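Local coordinates for protein chloromuconate cycloisomerase (Rhodococcus opacus, PDB 4M0X) that belongs to the enolase superfamily, joining an N-terminal capping domain to a barrel domain that holds a manganese ion, at residues A110-R115 and S124-G129; E248-T251 and Q255-A258; S266-K271 and A285-A290; G276-A281 and A311-T316. All coordinates share one frame; numbering follows the deposited sequence.

Contact 1: A110-R115 and S124-G129; sequences ALWDDR and SDLLGG. Unlike the reference sequence in segment 110-115: D113 (reference Thr), D114 (reference Ser), R115 (reference Ala).
R115 and L126 mark the closest backbone approach of two helical pieces, with 8.9 Å between R115 CA and L126 CA. Residues 110-115 run within helix 101-118, while 124-126 form a weakly bonded helix that finishes in a Schellman motif: G128, at a phi of 109°, is the first residue to leave helical angles, and G129 N reaches back to S124 O over 2.7 Å. The gap between the backbones is bridged largely by one methyl. L126 CD1 sits at the edge of the W112 indole, close to the ring plane and 3.9 Å from W112 CE3, with CZ3 nearly as near. Helix 101-118 belongs to the N-terminal domain of the enolase superfamily, and the chain turns back after it so that helix 123-126 can rest against its flank. R115 adds its aliphatic root, crossing the leucine at about a right angle with R115 CG 4.1 Å from L126 CD1. A bend at chi2 (74°) leads the guanidinium away from the leucine, and R115 NH2 forms a salt bridge with D125 of the second subunit. L126 packs on L126 of that subunit, and W112 on its G128.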
loop_
_atom_site.group_PDB
_atom_site.type_symbol
_atom_site.label_atom_id
_atom_site.label_comp_id
_atom_site.label_asym_id
_atom_site.label_seq_id
_atom_site.Cartn_x
_atom_site.Cartn_y
_atom_site.Cartn_z
ATOM N N ALA A 110 -1.828 29.941 -31.754
ATOM C CA ALA A 110 -1.769 30.719 -32.982
ATOM C C ALA A 110 -1.518 29.818 -34.174
ATOM O O ALA A 110 -2.146 29.993 -35.219
ATOM C CB ALA A 110 -0.685 31.768 -32.894
ATOM N N LEU A 111 -0.588 28.870 -34.017
ATOM C CA LEU A 111 -0.329 27.856 -35.008
ATOM C C LEU A 111 -1.551 27.046 -35.437
ATOM O O LEU A 111 -1.729 26.783 -36.642
ATOM C CB LEU A 111 0.744 26.925 -34.513
ATOM C CG LEU A 111 2.125 27.067 -35.123
ATOM C CD1 LEU A 111 2.328 28.334 -35.935
ATOM C CD2 LEU A 111 3.129 26.928 -33.991
ATOM N N TRP A 112 -2.387 26.642 -34.481
ATOM C CA TRP A 112 -3.628 25.951 -34.827
ATOM C C TRP A 112 -4.648 26.868 -35.531
ATOM O O TRP A 112 -5.292 26.464 -36.503
ATOM C CB TRP A 112 -4.262 25.302 -33.614
ATOM C CG TRP A 112 -3.644 24.024 -33.149
ATOM C CD1 TRP A 112 -3.060 23.798 -31.938
ATOM C CD2 TRP A 112 -3.610 22.775 -33.851
ATOM N NE1 TRP A 112 -2.643 22.494 -31.844
ATOM C CE2 TRP A 112 -2.962 21.840 -33.007
ATOM C CE3 TRP A 112 -4.070 22.348 -35.105
ATOM C CZ2 TRP A 112 -2.742 20.508 -33.384
ATOM C CZ3 TRP A 112 -3.848 21.014 -35.478
ATOM C CH2 TRP A 112 -3.196 20.111 -34.606
ATOM N N ASP A 113 -4.799 28.093 -35.044
ATOM C CA ASP A 113 -5.612 29.096 -35.742
ATOM C C ASP A 113 -5.213 29.277 -37.238
ATOM O O ASP A 113 -6.049 29.264 -38.139
ATOM C CB ASP A 113 -5.503 30.413 -34.980
ATOM C CG ASP A 113 -6.470 31.463 -35.484
ATOM O OD1 ASP A 113 -7.696 31.294 -35.293
ATOM O OD2 ASP A 113 -6.009 32.478 -36.047
ATOM N N ASP A 114 -3.910 29.441 -37.473
ATOM C CA ASP A 114 -3.296 29.442 -38.808
ATOM C C ASP A 114 -3.756 28.199 -39.598
ATOM O O ASP A 114 -4.174 28.291 -40.768
ATOM C CB ASP A 114 -1.763 29.446 -38.641
ATOM C CG ASP A 114 -0.992 29.933 -39.894
ATOM O OD1 ASP A 114 -1.603 30.445 -40.866
ATOM O OD2 ASP A 114 0.269 29.801 -39.902
ATOM N N ARG A 115 -3.696 27.039 -38.954
ATOM C CA ARG A 115 -4.000 25.807 -39.634
ATOM C C ARG A 115 -5.442 25.840 -40.107
ATOM O O ARG A 115 -5.714 25.777 -41.309
ATOM C CB ARG A 115 -3.749 24.625 -38.714
ATOM C CG ARG A 115 -3.319 23.385 -39.461
ATOM C CD ARG A 115 -1.885 23.502 -39.935
ATOM N NE ARG A 115 -1.661 22.522 -40.982
ATOM C CZ ARG A 115 -2.032 22.672 -42.254
ATOM N NH1 ARG A 115 -2.619 23.789 -42.663
ATOM N NH2 ARG A 115 -1.822 21.695 -43.116
ATOM N N SER A 124 -11.914 22.970 -34.153
ATOM C CA SER A 124 -12.801 21.884 -33.713
ATOM C C SER A 124 -12.994 20.729 -34.694
ATOM O O SER A 124 -13.177 19.608 -34.259
ATOM C CB SER A 124 -14.155 22.419 -33.255
ATOM O OG SER A 124 -14.789 23.175 -34.271
ATOM N N ASP A 125 -12.953 20.990 -36.001
ATOM C CA ASP A 125 -12.854 19.909 -37.009
ATOM C C ASP A 125 -11.567 19.122 -36.888
ATOM O O ASP A 125 -11.598 17.909 -36.749
ATOM C CB ASP A 125 -12.928 20.415 -38.438
ATOM C CG ASP A 125 -14.311 20.821 -38.838
ATOM O OD1 ASP A 125 -15.195 20.936 -37.957
ATOM O OD2 ASP A 125 -14.500 21.038 -40.057
ATOM N N LEU A 126 -10.435 19.805 -36.936
ATOM C CA LEU A 126 -9.158 19.120 -36.856
ATOM C C LEU A 126 -9.167 18.175 -35.671
ATOM O O LEU A 126 -8.527 17.122 -35.720
ATOM C CB LEU A 126 -7.993 20.112 -36.786
ATOM C CG LEU A 126 -8.075 21.203 -37.874
ATOM C CD1 LEU A 126 -6.835 22.075 -37.907
ATOM C CD2 LEU A 126 -8.332 20.651 -39.269
ATOM N N LEU A 127 -9.948 18.510 -34.644
ATOM C CA LEU A 127 -10.010 17.711 -33.418
ATOM C C LEU A 127 -10.950 16.492 -33.449
ATOM O O LEU A 127 -10.939 15.667 -32.540
ATOM C CB LEU A 127 -10.368 18.608 -32.233
ATOM C CG LEU A 127 -9.182 19.035 -31.360
ATOM C CD1 LEU A 127 -8.181 19.891 -32.130
ATOM C CD2 LEU A 127 -9.655 19.760 -30.109
ATOM N N GLY A 128 -11.771 16.381 -34.487
ATOM C CA GLY A 128 -12.842 15.386 -34.489
ATOM C C GLY A 128 -14.271 15.920 -34.343
ATOM O O GLY A 128 -15.206 15.139 -34.197
ATOM N N GLY A 129 -14.447 17.231 -34.411
ATOM C CA GLY A 129 -15.789 17.804 -34.549
ATOM C C GLY A 129 -16.480 18.115 -33.231
ATOM O O GLY A 129 -16.236 17.445 -32.229
#

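Contact 2: E248-T251 and Q255-A258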
loop_
_atom_site.group_PDB
_atom_site.type_symbol
_atom_site.label_atom_id
_atom_site.label_comp_id
_atom_site.label_asym_id
_atom_site.label_seq_id
_atom_site.Cartn_x
_atom_site.Cartn_y
_atom_site.Cartn_z
ATOM N N GLU A 248 -4.925 24.385 -10.299
ATOM C CA GLU A 248 -3.468 24.595 -10.173
ATOM C C GLU A 248 -2.668 23.291 -10.094
ATOM O O GLU A 248 -1.489 23.271 -10.444
ATOM C CB GLU A 248 -3.141 25.376 -8.892
ATOM C CG GLU A 248 -3.422 26.872 -8.885
ATOM C CD GLU A 248 -4.849 27.176 -8.485
ATOM O OE1 GLU A 248 -5.748 26.272 -8.593
ATOM O OE2 GLU A 248 -5.083 28.333 -8.062
ATOM N N SER A 249 -3.299 22.221 -9.590
ATOM C CA SER A 249 -2.655 20.928 -9.421
ATOM C C SER A 249 -2.552 20.146 -10.716
ATOM O O SER A 249 -1.705 19.252 -10.799
ATOM C CB SER A 249 -3.386 20.083 -8.376
ATOM O OG SER A 249 -3.097 20.501 -7.043
ATOM N N VAL A 250 -3.426 20.444 -11.695
ATOM C CA VAL A 250 -3.337 19.853 -13.043
ATOM C C VAL A 250 -2.907 20.839 -14.077
ATOM O O VAL A 250 -3.718 21.581 -14.639
ATOM C CB VAL A 250 -4.657 19.351 -13.640
ATOM C CG1 VAL A 250 -4.640 17.837 -13.826
ATOM C CG2 VAL A 250 -5.871 19.892 -12.915
ATOM N N THR A 251 -1.638 20.840 -14.385
ATOM C CA THR A 251 -1.232 21.683 -15.476
ATOM C C THR A 251 -0.518 20.850 -16.478
ATOM O O THR A 251 -0.223 21.326 -17.544
ATOM C CB THR A 251 -0.289 22.781 -15.035
ATOM O OG1 THR A 251 0.941 22.170 -14.634
ATOM C CG2 THR A 251 -0.895 23.583 -13.883
ATOM N N GLN A 255 0.951 15.280 -14.218
ATOM C CA GLN A 255 0.204 15.606 -12.997
ATOM C C GLN A 255 -1.169 14.966 -13.034
ATOM O O GLN A 255 -1.619 14.419 -12.025
ATOM C CB GLN A 255 0.104 17.110 -12.832
ATOM C CG GLN A 255 1.484 17.715 -12.852
ATOM C CD GLN A 255 1.530 19.182 -12.493
ATOM O OE1 GLN A 255 2.184 19.555 -11.524
ATOM N NE2 GLN A 255 0.853 20.017 -13.265
ATOM N N ALA A 256 -1.808 15.033 -14.201
ATOM C CA ALA A 256 -3.061 14.370 -14.453
ATOM C C ALA A 256 -2.982 12.930 -13.994
ATOM O O ALA A 256 -3.806 12.474 -13.215
ATOM C CB ALA A 256 -3.394 14.416 -15.930
ATOM N N ILE A 257 -1.970 12.221 -14.465
ATOM C CA ILE A 257 -1.813 10.836 -14.124
ATOM C C ILE A 257 -1.571 10.631 -12.632
ATOM O O ILE A 257 -2.247 9.801 -11.997
ATOM C CB ILE A 257 -0.724 10.195 -14.999
ATOM C CG1 ILE A 257 -1.417 9.589 -16.227
ATOM C CG2 ILE A 257 0.115 9.180 -14.211
ATOM C CD1 ILE A 257 -0.469 9.086 -17.306
ATOM N N ALA A 258 -0.631 11.395 -12.074
ATOM C CA ALA A 258 -0.298 11.276 -10.668
ATOM C C ALA A 258 -1.526 11.430 -9.786
ATOM O O ALA A 258 -1.723 10.608 -8.865
ATOM C CB ALA A 258 0.763 12.268 -10.282
#
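The carboxamide of Q255 lies with one face toward the backbone of S249 and its end toward T251. S249 O stands over that face, 3.7 Å from Q255 CD, and also approaches the root of the side chain, 3.5 Å from Q255 CB. At the end of the amide, the atom modelled as Q255 NE2 is 2.6 Å from T251 OG1 and 2.9 Å from T251 N, the two T251 atoms tilted to opposite sides of the amide plane. The amide is probably turned over in the model, so the identity of the atom at this position is doubtful, although the place of the flat group is not. The Q255 chain is extended beyond CG (chi2 -171°), which lets it span from the first turn of helix 253-262 back to the loop ahead of it.

Beside this polar meeting runs an apolar one: V250 CG1 lies 3.9 Å from A256 CA and 4.2 Å from A256 CB. V250 and A256 both continue onto F268 of the next strand, while the hydroxyl of S249 is held by R227 O and Q223 NE2. Residues 248-251 follow directly on the manganese ligand D247, at the C-terminal end of strand 244-246 in a beta/alpha barrel, and the V250 side chain is about 9 Å from the metal. Because a backbone N-H can only donate, T251 N would be served by an acceptor from the amide; with the Q255 group turned back, its oxygen may accept from both T251 N and T251 OG1, tying the loop to its own helix.

Contact 3: S266-K271 and A285-A290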
loop_
_atom_site.group_PDB
_atom_site.type_symbol
_atom_site.label_atom_id
_atom_site.label_comp_id
_atom_site.label_asym_id
_atom_site.label_seq_id
_atom_site.Cartn_x
_atom_site.Cartn_y
_atom_site.Cartn_z
ATOM N N SER A 266 -11.741 14.695 -7.658
ATOM C CA SER A 266 -12.926 14.243 -8.376
ATOM C C SER A 266 -12.952 14.722 -9.816
ATOM O O SER A 266 -13.586 14.068 -10.672
ATOM C CB SER A 266 -14.206 14.738 -7.670
ATOM O OG SER A 266 -14.262 14.288 -6.339
ATOM N N ALA A 267 -12.325 15.873 -10.076
ATOM C CA ALA A 267 -12.356 16.476 -11.403
ATOM C C ALA A 267 -11.109 17.261 -11.829
ATOM O O ALA A 267 -10.230 17.570 -11.029
ATOM C CB ALA A 267 -13.576 17.339 -11.545
ATOM N N PHE A 268 -11.047 17.571 -13.120
ATOM C CA PHE A 268 -10.051 18.484 -13.652
ATOM C C PHE A 268 -10.716 19.767 -14.097
ATOM O O PHE A 268 -11.810 19.742 -14.657
ATOM C CB PHE A 268 -9.285 17.852 -14.823
ATOM C CG PHE A 268 -8.438 16.677 -14.420
ATOM C CD1 PHE A 268 -8.094 16.471 -13.089
ATOM C CD2 PHE A 268 -7.962 15.795 -15.367
ATOM C CE1 PHE A 268 -7.321 15.393 -12.717
ATOM C CE2 PHE A 268 -7.148 14.738 -15.023
ATOM C CZ PHE A 268 -6.832 14.526 -13.691
ATOM N N ALA A 269 -10.072 20.895 -13.822
ATOM C CA ALA A 269 -10.423 22.130 -14.497
ATOM C C ALA A 269 -9.531 22.173 -15.731
ATOM O O ALA A 269 -8.315 22.218 -15.613
ATOM C CB ALA A 269 -10.154 23.310 -13.589
ATOM N N ILE A 270 -10.130 22.118 -16.915
ATOM C CA ILE A 270 -9.353 22.134 -18.143
ATOM C C ILE A 270 -9.219 23.564 -18.687
ATOM O O ILE A 270 -10.196 24.318 -18.707
ATOM C CB ILE A 270 -9.985 21.205 -19.189
ATOM C CG1 ILE A 270 -10.199 19.804 -18.599
ATOM C CG2 ILE A 270 -9.144 21.183 -20.464
ATOM C CD1 ILE A 270 -8.935 18.997 -18.375
ATOM N N LYS A 271 -8.006 23.938 -19.111
ATOM C CA LYS A 271 -7.690 25.313 -19.527
ATOM C C LYS A 271 -6.483 25.225 -20.409
ATOM O O LYS A 271 -5.536 24.561 -20.025
ATOM C CB LYS A 271 -7.267 26.173 -18.342
ATOM C CG LYS A 271 -8.336 26.655 -17.388
ATOM C CD LYS A 271 -7.805 27.848 -16.589
ATOM C CE LYS A 271 -7.270 27.458 -15.221
ATOM N NZ LYS A 271 -8.191 27.872 -14.125
ATOM N N ALA A 285 -7.590 16.009 -20.651
ATOM C CA ALA A 285 -8.977 15.643 -20.595
ATOM C C ALA A 285 -9.115 14.163 -20.958
ATOM O O ALA A 285 -9.966 13.454 -20.400
ATOM C CB ALA A 285 -9.808 16.534 -21.516
ATOM N N ALA A 286 -8.278 13.687 -21.873
ATOM C CA ALA A 286 -8.304 12.280 -22.250
ATOM C C ALA A 286 -8.017 11.388 -21.033
ATOM O O ALA A 286 -8.624 10.317 -20.880
ATOM C CB ALA A 286 -7.309 12.007 -23.365
ATOM N N ILE A 287 -7.088 11.844 -20.189
ATOM C CA ILE A 287 -6.746 11.191 -18.929
ATOM C C ILE A 287 -7.914 11.237 -17.935
ATOM O O ILE A 287 -8.222 10.212 -17.312
ATOM C CB ILE A 287 -5.440 11.753 -18.303
ATOM C CG1 ILE A 287 -4.231 11.217 -19.053
ATOM C CG2 ILE A 287 -5.272 11.296 -16.850
ATOM C CD1 ILE A 287 -3.160 12.252 -19.304
ATOM N N ALA A 288 -8.585 12.378 -17.807
ATOM C CA ALA A 288 -9.846 12.377 -17.073
ATOM C C ALA A 288 -10.769 11.279 -17.577
ATOM O O ALA A 288 -11.167 10.420 -16.803
ATOM C CB ALA A 288 -10.520 13.731 -17.103
ATOM N N GLU A 289 -11.067 11.248 -18.869
ATOM C CA GLU A 289 -11.907 10.158 -19.389
ATOM C C GLU A 289 -11.404 8.755 -18.974
ATOM O O GLU A 289 -12.170 7.909 -18.486
ATOM C CB GLU A 289 -12.028 10.246 -20.922
ATOM C CG GLU A 289 -13.080 9.345 -21.569
ATOM C CD GLU A 289 -13.160 9.431 -23.111
ATOM O OE1 GLU A 289 -13.735 8.482 -23.685
ATOM O OE2 GLU A 289 -12.682 10.412 -23.768
ATOM N N ALA A 290 -10.108 8.523 -19.193
ATOM C CA ALA A 290 -9.482 7.220 -18.987
ATOM C C ALA A 290 -9.559 6.804 -17.540
ATOM O O ALA A 290 -9.397 5.635 -17.237
ATOM C CB ALA A 290 -8.032 7.274 -19.407
#
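F268 CG and I270 CG1 both stand anti to the carbonyl carbon (chi1 -66° for F268), which sends the two side chains to helix 285-290; in I270 a second turn at chi2 (-71°) swings CD1 over the backbone of A285. I270 CD1 comes within 4.0 Å of A285 N and 4.1 Å of A285 CB. The phenyl ring of F268 lies one helical turn further along, where its CD2 is 3.7 Å from A288 CB, the methyl approaching obliquely. At the ring edge, near its plane, I287 CG2 is 4.3 Å from F268 CE2. Strand 267-270 and the helix segment run nearly antiparallel (163°), their axes 9.2 Å apart. They form the first half of a beta-alpha-beta crossover, since helix 278-291 leads on into strand 294-297, which lies parallel beside strand 267-270 in the barrel sheet. A285 and A288 present their small methyls to I270 and F268, and C295 of the following strand touches both alanines as well as I270. A256 and L259 of helix 253-262 also touch F268, while I287 packs against I257 of the second subunit.

Contact 4: G276-A281 and A311-T316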
loop_
_atom_site.group_PDB
_atom_site.type_symbol
_atom_site.label_atom_id
_atom_site.label_comp_id
_atom_site.label_asym_id
_atom_site.label_seq_id
_atom_site.Cartn_x
_atom_site.Cartn_y
_atom_site.Cartn_z
ATOM N N GLY A 276 -0.081 24.705 -21.549
ATOM C CA GLY A 276 0.788 25.029 -22.681
ATOM C C GLY A 276 0.239 24.674 -24.053
ATOM O O GLY A 276 1.011 24.365 -24.967
ATOM N N GLY A 277 -1.090 24.695 -24.191
ATOM C CA GLY A 277 -1.734 24.598 -25.498
ATOM C C GLY A 277 -2.891 23.642 -25.705
ATOM O O GLY A 277 -3.321 22.914 -24.813
ATOM N N LEU A 278 -3.370 23.623 -26.933
ATOM C CA LEU A 278 -4.520 22.847 -27.289
ATOM C C LEU A 278 -4.318 21.334 -27.227
ATOM O O LEU A 278 -5.178 20.623 -26.759
ATOM C CB LEU A 278 -4.969 23.277 -28.679
ATOM C CG LEU A 278 -6.191 22.618 -29.297
ATOM C CD1 LEU A 278 -7.379 22.760 -28.344
ATOM C CD2 LEU A 278 -6.444 23.309 -30.610
ATOM N N SER A 279 -3.205 20.822 -27.723
ATOM C CA SER A 279 -3.036 19.372 -27.735
ATOM C C SER A 279 -2.974 18.852 -26.308
ATOM O O SER A 279 -3.761 17.980 -25.947
ATOM C CB SER A 279 -1.815 18.955 -28.559
ATOM O OG SER A 279 -2.059 19.234 -29.923
ATOM N N ARG A 280 -2.067 19.427 -25.504
ATOM C CA ARG A 280 -1.856 19.022 -24.104
ATOM C C ARG A 280 -3.135 19.109 -23.289
ATOM O O ARG A 280 -3.494 18.150 -22.611
ATOM C CB ARG A 280 -0.752 19.837 -23.435
ATOM C CG ARG A 280 0.617 19.645 -24.051
ATOM C CD ARG A 280 1.043 18.197 -23.912
ATOM N NE ARG A 280 2.466 18.026 -24.177
ATOM C CZ ARG A 280 3.066 16.850 -24.387
ATOM N NH1 ARG A 280 2.372 15.707 -24.355
ATOM N NH2 ARG A 280 4.373 16.819 -24.640
ATOM N N ALA A 281 -3.848 20.237 -23.398
ATOM C CA ALA A 281 -5.174 20.348 -22.767
ATOM C C ALA A 281 -6.088 19.162 -23.113
ATOM O O ALA A 281 -6.654 18.582 -22.186
ATOM C CB ALA A 281 -5.844 21.679 -23.067
ATOM N N ALA A 311 -13.365 27.561 -26.366
ATOM C CA ALA A 311 -14.763 27.186 -26.571
ATOM C C ALA A 311 -14.865 26.001 -27.536
ATOM O O ALA A 311 -15.647 25.064 -27.325
ATOM C CB ALA A 311 -15.579 28.371 -27.070
ATOM N N GLN A 312 -14.049 26.030 -28.580
ATOM C CA GLN A 312 -14.033 24.930 -29.529
ATOM C C GLN A 312 -13.521 23.648 -28.861
ATOM O O GLN A 312 -14.159 22.599 -28.959
ATOM C CB GLN A 312 -13.242 25.292 -30.785
ATOM C CG GLN A 312 -14.081 26.037 -31.802
ATOM C CD GLN A 312 -13.305 26.444 -33.032
ATOM O OE1 GLN A 312 -12.463 25.693 -33.534
ATOM N NE2 GLN A 312 -13.585 27.639 -33.530
ATOM N N LEU A 313 -12.388 23.740 -28.173
ATOM C CA LEU A 313 -11.880 22.616 -27.383
ATOM C C LEU A 313 -13.007 21.972 -26.576
ATOM O O LEU A 313 -13.325 20.780 -26.749
ATOM C CB LEU A 313 -10.768 23.080 -26.441
ATOM C CG LEU A 313 -10.291 22.035 -25.435
ATOM C CD1 LEU A 313 -9.658 20.849 -26.160
ATOM C CD2 LEU A 313 -9.297 22.647 -24.471
ATOM N N TYR A 314 -13.622 22.791 -25.712
ATOM C CA TYR A 314 -14.657 22.342 -24.789
ATOM C C TYR A 314 -15.824 21.719 -25.544
ATOM O O TYR A 314 -16.409 20.754 -25.083
ATOM C CB TYR A 314 -15.121 23.483 -23.893
ATOM C CG TYR A 314 -14.027 24.216 -23.118
ATOM C CD1 TYR A 314 -12.725 23.719 -23.062
ATOM C CD2 TYR A 314 -14.312 25.389 -22.393
ATOM C CE1 TYR A 314 -11.733 24.374 -22.348
ATOM C CE2 TYR A 314 -13.311 26.050 -21.669
ATOM C CZ TYR A 314 -12.022 25.535 -21.660
ATOM O OH TYR A 314 -10.993 26.148 -20.960
ATOM N N GLY A 315 -16.152 22.253 -26.711
ATOM C CA GLY A 315 -17.142 21.621 -27.568
ATOM C C GLY A 315 -16.712 20.282 -28.196
ATOM O O GLY A 315 -17.578 19.469 -28.573
ATOM N N THR A 316 -15.407 20.040 -28.349
ATOM C CA THR A 316 -14.997 18.742 -28.856
ATOM C C THR A 316 -14.990 17.714 -27.740
ATOM O O THR A 316 -15.026 16.539 -27.987
ATOM C CB THR A 316 -13.612 18.714 -29.579
ATOM O OG1 THR A 316 -12.541 18.753 -28.635
ATOM C CG2 THR A 316 -13.448 19.839 -30.593
#
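L278 and A281, in the first turn of helix 278-291, meet L313 near the end of helix 304-316, so the contact joins two successive outer helices of the beta/alpha barrel. The two residues are three apart and therefore lie on the same face of their helix, and L313 spreads a branch to each. L278 CD1 is 3.7 Å from L313 CD1 and 3.9 Å from L313 CB, while A281 CB takes the other branch, L313 CD2, also at 3.9 Å. Both leucines put CG opposite the backbone N (chi1 -179° for L278, 172° for L313), and the two side chains slide past one another in opposite directions instead of meeting end-on.

The contact is purely apolar, but the helix ends beside it are well supplied with hydrogen bonds. L313 O accepts twice, from T316 N and from T316 OG1; the hydroxyl bond measures 2.9 Å between T316 OG1 and L313 O and lies in the carbonyl plane on a lone pair, at an angle of 134°. At the other helix, G276 ends helix 272-275 in a Schellman motif and G277 takes the N-cap position. The carboxylate of E108 then receives L278 N and S279 N, tying the helix start to helix 101-118. I272 packs on L278, A281 and L313 alike, W112 of helix 101-118 covers L278, and V123 of helix 123-126 reaches both L278 and Q312, placing the leucine pair where the barrel helices back onto the N-terminal domain.

In the fold
Contacts 2, 3 and 4 form a touching or near-touching series within the barrel domain, and contact 1 lies beyond them in the N-terminal domain. Contacts 2 and 3, centres 9 Å apart, share a layer in which V250 CG1 lies 3.8 Å from F268 CD1. Contacts 3 and 4 both use helix 278-291, and Y314 OH lies 3.0 Å from I270 O, probably hydrogen-bonded. Contacts 4 and 1 meet across the domain boundary through a probable bond of 2.8 Å between S124 N and Q312 OE1. Manganese, bound by D196, E222 and D247, is about 9 Å from the V250 side chain; K271 of contact 3 forms a salt bridge with D247.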